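Local coordinates for probable histone-lysine N-methyltransferase, H3 lysine-9 specific SUVH9 (PDB 4NJ5), which acts in gene silencing, probably by binding methylated DNA and recruiting RNA polymerase V to chromatin, and lacks methyltransferase activity, at residues 84-89 with 185-190; 121-126 with 176-181. All coordinates share one frame; numbering follows the deposited sequence.

Contact 1. Residues 84-89 with 185-190; sequences FFFRFE and EVSSRV
The carbonyl oxygen of Phe85 is approached by two side chains of the 185-190 loop. Arg189 NH1 donates to Phe85 O over 3.0 Å, a nearly straight bond (165° at the hydrogen) with the acceptor in the guanidinium plane and the donor in the carbonyl plane. Ser187 OG stands 2.8 Å from the same Phe85 O, brought there by a chi1 of 75° that sets OG between its own backbone N and carbonyl carbon. Arginine suits this place because its chain, bent at chi2 and chi3, brings CD beside Phe85 O, while NH1 bonds to that oxygen and NH2 makes a salt bridge with Asp48. The Phe86 ring crosses the Arg189 side chain at about a right angle, with CD2 at the edge of the guanidinium, 3.5 Å from Arg189 NH1.

Val186 supplies the apolar half. Its CG1 sits over the centre of the Phe85 ring, 3.3 Å from the centroid and 9° off the normal, a CH-pi contact, while the other branch, CG2, meets Phe86 CE1 at 3.6 Å. A beta-branched residue can thus serve two rings at once. Val190 CG2 reaches the edge of the Phe85 ring, 4.0 Å from CE1, the two side chains running side by side. Within 84-89, Glu89, its chain extended with CG anti to the backbone N, holds OE1 where it accepts the N-H of Phe85 at 2.9 Å, from above the carboxylate plane; OE2 is paired with Arg20.

This part of the SRA (YDG) domain joins the 84-89 segment to the loop between strands 174-180 and 190-206. Helix 8-35 packs on Phe84, Phe86 and Val186, helix 46-60 adds Ala47 and Ala51 against Phe86, and Phe84 pairs through its backbone with Tyr191 of strand 190-206.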
# COMPACT_ATOMS: atom_id res chain seq x y z
N PHE A 84 0.26 8.25 0.39
CA PHE A 84 -0.72 8.50 -0.66
C PHE A 84 0.02 8.69 -1.98
O PHE A 84 1.19 9.06 -1.99
CB PHE A 84 -1.54 9.75 -0.31
CG PHE A 84 -2.22 9.66 1.02
CD1 PHE A 84 -1.57 10.09 2.17
CD2 PHE A 84 -3.49 9.13 1.13
CE1 PHE A 84 -2.19 9.99 3.40
CE2 PHE A 84 -4.12 9.03 2.36
CZ PHE A 84 -3.46 9.46 3.49
N PHE A 85 -0.66 8.42 -3.09
CA PHE A 85 0.01 8.43 -4.39
C PHE A 85 -0.44 9.56 -5.32
O PHE A 85 0.17 9.80 -6.35
CB PHE A 85 -0.18 7.09 -5.09
CG PHE A 85 0.33 5.93 -4.29
CD1 PHE A 85 1.68 5.77 -4.06
CD2 PHE A 85 -0.55 4.99 -3.77
CE1 PHE A 85 2.16 4.70 -3.33
CE2 PHE A 85 -0.08 3.91 -3.03
CZ PHE A 85 1.28 3.77 -2.81
N PHE A 86 -1.51 10.25 -4.94
CA PHE A 86 -2.05 11.32 -5.77
C PHE A 86 -2.48 12.50 -4.92
O PHE A 86 -2.89 12.33 -3.77
CB PHE A 86 -3.25 10.81 -6.58
CG PHE A 86 -2.95 9.62 -7.45
CD1 PHE A 86 -3.26 8.34 -7.01
CD2 PHE A 86 -2.37 9.77 -8.70
CE1 PHE A 86 -3.00 7.24 -7.80
CE2 PHE A 86 -2.10 8.67 -9.50
CZ PHE A 86 -2.42 7.40 -9.05
N ARG A 87 -2.39 13.70 -5.49
CA ARG A 87 -2.84 14.90 -4.80
C ARG A 87 -4.32 14.84 -4.46
O ARG A 87 -4.72 15.19 -3.36
CB ARG A 87 -2.55 16.14 -5.65
CG ARG A 87 -1.09 16.44 -5.85
CD ARG A 87 -0.45 16.92 -4.57
NE ARG A 87 0.13 18.25 -4.69
CZ ARG A 87 -0.45 19.36 -4.25
NH1 ARG A 87 0.14 20.53 -4.40
NH2 ARG A 87 -1.63 19.29 -3.65
N PHE A 88 -5.13 14.40 -5.41
CA PHE A 88 -6.58 14.37 -5.23
C PHE A 88 -6.96 13.43 -4.08
O PHE A 88 -7.91 13.68 -3.33
CB PHE A 88 -7.26 13.91 -6.51
CG PHE A 88 -8.42 14.77 -6.92
CD1 PHE A 88 -9.66 14.60 -6.33
CD2 PHE A 88 -8.27 15.73 -7.91
CE1 PHE A 88 -10.74 15.38 -6.72
CE2 PHE A 88 -9.34 16.50 -8.30
CZ PHE A 88 -10.58 16.33 -7.71
N GLU A 89 -6.19 12.36 -3.96
CA GLU A 89 -6.34 11.42 -2.86
C GLU A 89 -6.30 12.15 -1.52
O GLU A 89 -7.08 11.84 -0.61
CB GLU A 89 -5.23 10.36 -2.93
CG GLU A 89 -5.44 9.17 -2.03
CD GLU A 89 -4.44 8.06 -2.29
OE1 GLU A 89 -3.54 8.24 -3.14
OE2 GLU A 89 -4.54 7.00 -1.63
N GLU A 185 4.43 1.43 -7.59
CA GLU A 185 3.89 0.86 -8.82
C GLU A 185 2.57 1.49 -9.28
O GLU A 185 1.98 1.04 -10.27
CB GLU A 185 3.74 -0.66 -8.67
CG GLU A 185 4.89 -1.46 -9.30
CD GLU A 185 6.26 -1.07 -8.76
OE1 GLU A 185 7.18 -0.86 -9.58
OE2 GLU A 185 6.42 -0.98 -7.52
N VAL A 186 2.11 2.53 -8.60
CA VAL A 186 0.82 3.14 -8.94
C VAL A 186 0.96 4.54 -9.53
O VAL A 186 0.19 4.93 -10.41
CB VAL A 186 -0.14 3.11 -7.72
CG1 VAL A 186 0.63 3.30 -6.44
CG2 VAL A 186 -1.26 4.13 -7.87
N SER A 187 1.95 5.30 -9.07
CA SER A 187 2.21 6.62 -9.64
C SER A 187 3.69 7.00 -9.58
O SER A 187 4.53 6.22 -9.14
CB SER A 187 1.38 7.69 -8.92
OG SER A 187 1.91 7.99 -7.65
N SER A 188 4.00 8.21 -10.03
CA SER A 188 5.38 8.68 -10.10
C SER A 188 5.89 9.27 -8.78
O SER A 188 7.08 9.56 -8.65
CB SER A 188 5.54 9.69 -11.23
OG SER A 188 4.60 10.75 -11.11
N ARG A 189 5.01 9.45 -7.81
CA ARG A 189 5.42 10.04 -6.53
C ARG A 189 4.66 9.48 -5.33
O ARG A 189 3.63 8.83 -5.47
CB ARG A 189 5.28 11.57 -6.57
CG ARG A 189 3.94 12.10 -6.06
CD ARG A 189 2.76 11.65 -6.92
NE ARG A 189 2.73 12.31 -8.22
CZ ARG A 189 1.80 12.10 -9.14
NH1 ARG A 189 0.81 11.24 -8.90
NH2 ARG A 189 1.85 12.75 -10.29
N VAL A 190 5.19 9.75 -4.14
CA VAL A 190 4.55 9.35 -2.89
C VAL A 190 4.31 10.57 -2.01
O VAL A 190 5.20 11.39 -1.81
CB VAL A 190 5.43 8.32 -2.13
CG1 VAL A 190 4.95 8.16 -0.70
CG2 VAL A 190 5.44 6.98 -2.86

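Contact 2. Residues 121-126 with 176-181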
# COMPACT_ATOMS: atom_id res chain seq x y z
N VAL A 121 -0.16 22.33 4.34
CA VAL A 121 0.83 22.66 3.33
C VAL A 121 1.42 21.41 2.69
O VAL A 121 1.53 20.36 3.33
CB VAL A 121 1.98 23.52 3.90
CG1 VAL A 121 1.47 24.91 4.28
CG2 VAL A 121 2.62 22.84 5.09
N ILE A 122 1.78 21.53 1.42
CA ILE A 122 2.48 20.47 0.71
C ILE A 122 3.94 20.87 0.62
O ILE A 122 4.27 21.93 0.10
CB ILE A 122 1.94 20.29 -0.72
CG1 ILE A 122 0.42 20.14 -0.71
CG2 ILE A 122 2.59 19.08 -1.37
CD1 ILE A 122 -0.06 18.82 -0.15
N VAL A 123 4.82 20.01 1.12
CA VAL A 123 6.25 20.30 1.10
C VAL A 123 7.00 19.31 0.23
O VAL A 123 6.91 18.10 0.44
CB VAL A 123 6.85 20.28 2.51
CG1 VAL A 123 8.34 20.59 2.46
CG2 VAL A 123 6.12 21.27 3.41
N SER A 124 7.74 19.82 -0.74
CA SER A 124 8.60 18.99 -1.57
C SER A 124 9.81 18.52 -0.76
O SER A 124 10.35 19.27 0.05
CB SER A 124 9.08 19.77 -2.80
OG SER A 124 7.98 20.18 -3.60
N GLY A 125 10.22 17.27 -0.97
CA GLY A 125 11.40 16.74 -0.31
C GLY A 125 12.69 17.38 -0.79
O GLY A 125 12.78 17.85 -1.92
N GLY A 126 13.69 17.40 0.08
CA GLY A 126 14.98 17.98 -0.25
C GLY A 126 15.82 17.06 -1.13
O GLY A 126 16.74 17.51 -1.81
N VAL A 176 1.30 19.09 7.65
CA VAL A 176 2.34 19.06 6.62
C VAL A 176 2.30 17.73 5.88
O VAL A 176 2.41 16.67 6.50
CB VAL A 176 3.74 19.26 7.22
CG1 VAL A 176 4.81 18.89 6.20
CG2 VAL A 176 3.91 20.69 7.71
N ILE A 177 2.13 17.79 4.57
CA ILE A 177 2.21 16.60 3.74
C ILE A 177 3.41 16.72 2.81
O ILE A 177 3.50 17.67 2.02
CB ILE A 177 0.95 16.37 2.90
CG1 ILE A 177 -0.25 16.03 3.78
CG2 ILE A 177 1.19 15.23 1.90
CD1 ILE A 177 -0.97 17.24 4.36
N ARG A 178 4.34 15.78 2.92
CA ARG A 178 5.54 15.83 2.10
C ARG A 178 5.38 15.04 0.81
O ARG A 178 4.88 13.91 0.81
CB ARG A 178 6.77 15.39 2.89
CG ARG A 178 7.85 16.47 2.95
CD ARG A 178 9.06 16.06 3.76
NE ARG A 178 8.86 16.24 5.20
CZ ARG A 178 9.39 17.22 5.92
NH1 ARG A 178 9.15 17.29 7.22
NH2 ARG A 178 10.17 18.13 5.34
N GLY A 179 5.80 15.65 -0.30
CA GLY A 179 5.80 14.99 -1.59
C GLY A 179 7.20 14.57 -1.97
O GLY A 179 8.13 15.38 -1.95
N LEU A 180 7.36 13.30 -2.32
CA LEU A 180 8.68 12.75 -2.62
C LEU A 180 8.65 11.93 -3.91
O LEU A 180 7.71 11.17 -4.14
CB LEU A 180 9.16 11.86 -1.47
CG LEU A 180 9.34 12.41 -0.05
CD1 LEU A 180 8.01 12.60 0.67
CD2 LEU A 180 10.25 11.50 0.77
N LYS A 181 9.67 12.09 -4.75
CA LYS A 181 9.83 11.17 -5.86
C LYS A 181 10.27 9.85 -5.27
O LYS A 181 11.42 9.69 -4.87
CB LYS A 181 10.86 11.66 -6.88
CG LYS A 181 11.08 10.65 -8.00
CD LYS A 181 12.14 11.09 -9.01
CE LYS A 181 11.62 12.22 -9.89
NZ LYS A 181 10.30 11.87 -10.50
O HOH W 1 11.58 18.80 2.91
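Val121 to Ser124 and Val176 to Gly179 run as neighbouring parallel strands, their axes 4.5 Å apart at closest approach and twisted by 33°. The hydrogen bonds step from one strand to the other in the usual parallel pattern. Ile177 N donates to Val121 O over 2.9 Å, practically straight at the hydrogen. Val123 N then bonds to Ile177 O at 2.8 Å, and Gly179 N to Val123 O. Gly125 N to Gly179 O (3.0 Å) carries the pairing one step past Ser124. Ile177 and Val123 thus each use both N-H and C=O on the partner strand.

Val121, Val123, Val176 and Arg178 lie on one face. Val121 CG2 touches Val176 CG2 at 3.6 Å, and Val123 CG2 comes to 3.9 Å from Val176 CG1; these beta-branched residues favour extended backbone and fill the sheet surface with methyls, against Ile137 and Tyr139. The pair belongs to the curled, mixed sheet of the SRA domain, in which 174-180 lies between 117-124 and the antiparallel strand 190-206. On the other face Ile122 CD1 rests against Ile177 CB, and both isoleucines pack on Leu90 of helix 87-92.

Arg178 lies side by side with Val123, pointing the same way, so its aliphatic CG comes to 4.0 Å from Val123 CB. Its chain is extended at chi2 (179°) and bent at chi3, which places NE for a salt bridge to Asp194; NH1 makes a second salt bridge, to Asp135. A water in the guanidinium plane accepts from Arg178 NH2 and donates to Ser124 O, bridging the long basic side chain to the strand end.

How the contacts relate
Following the chain from its N terminus, helices 8-35 and 46-60 come first, then 84-89 opens the loop that contact 1 closes when the chain reaches 185-190. Contact 2 is nested inside that loop: the strand ending in 121-126 is met by 176-181 after an excursion that includes strand 136-140 and helix 159-169. The second segments follow almost directly on each other, and the Val190 N to Leu180 O pair, a probable hydrogen bond, joins them across the intervening turn. Arg87 also packs on Ile122. Together the contacts tie the SRA sheet to helix 87-92 and, through contact 1, to the two N-terminal helices.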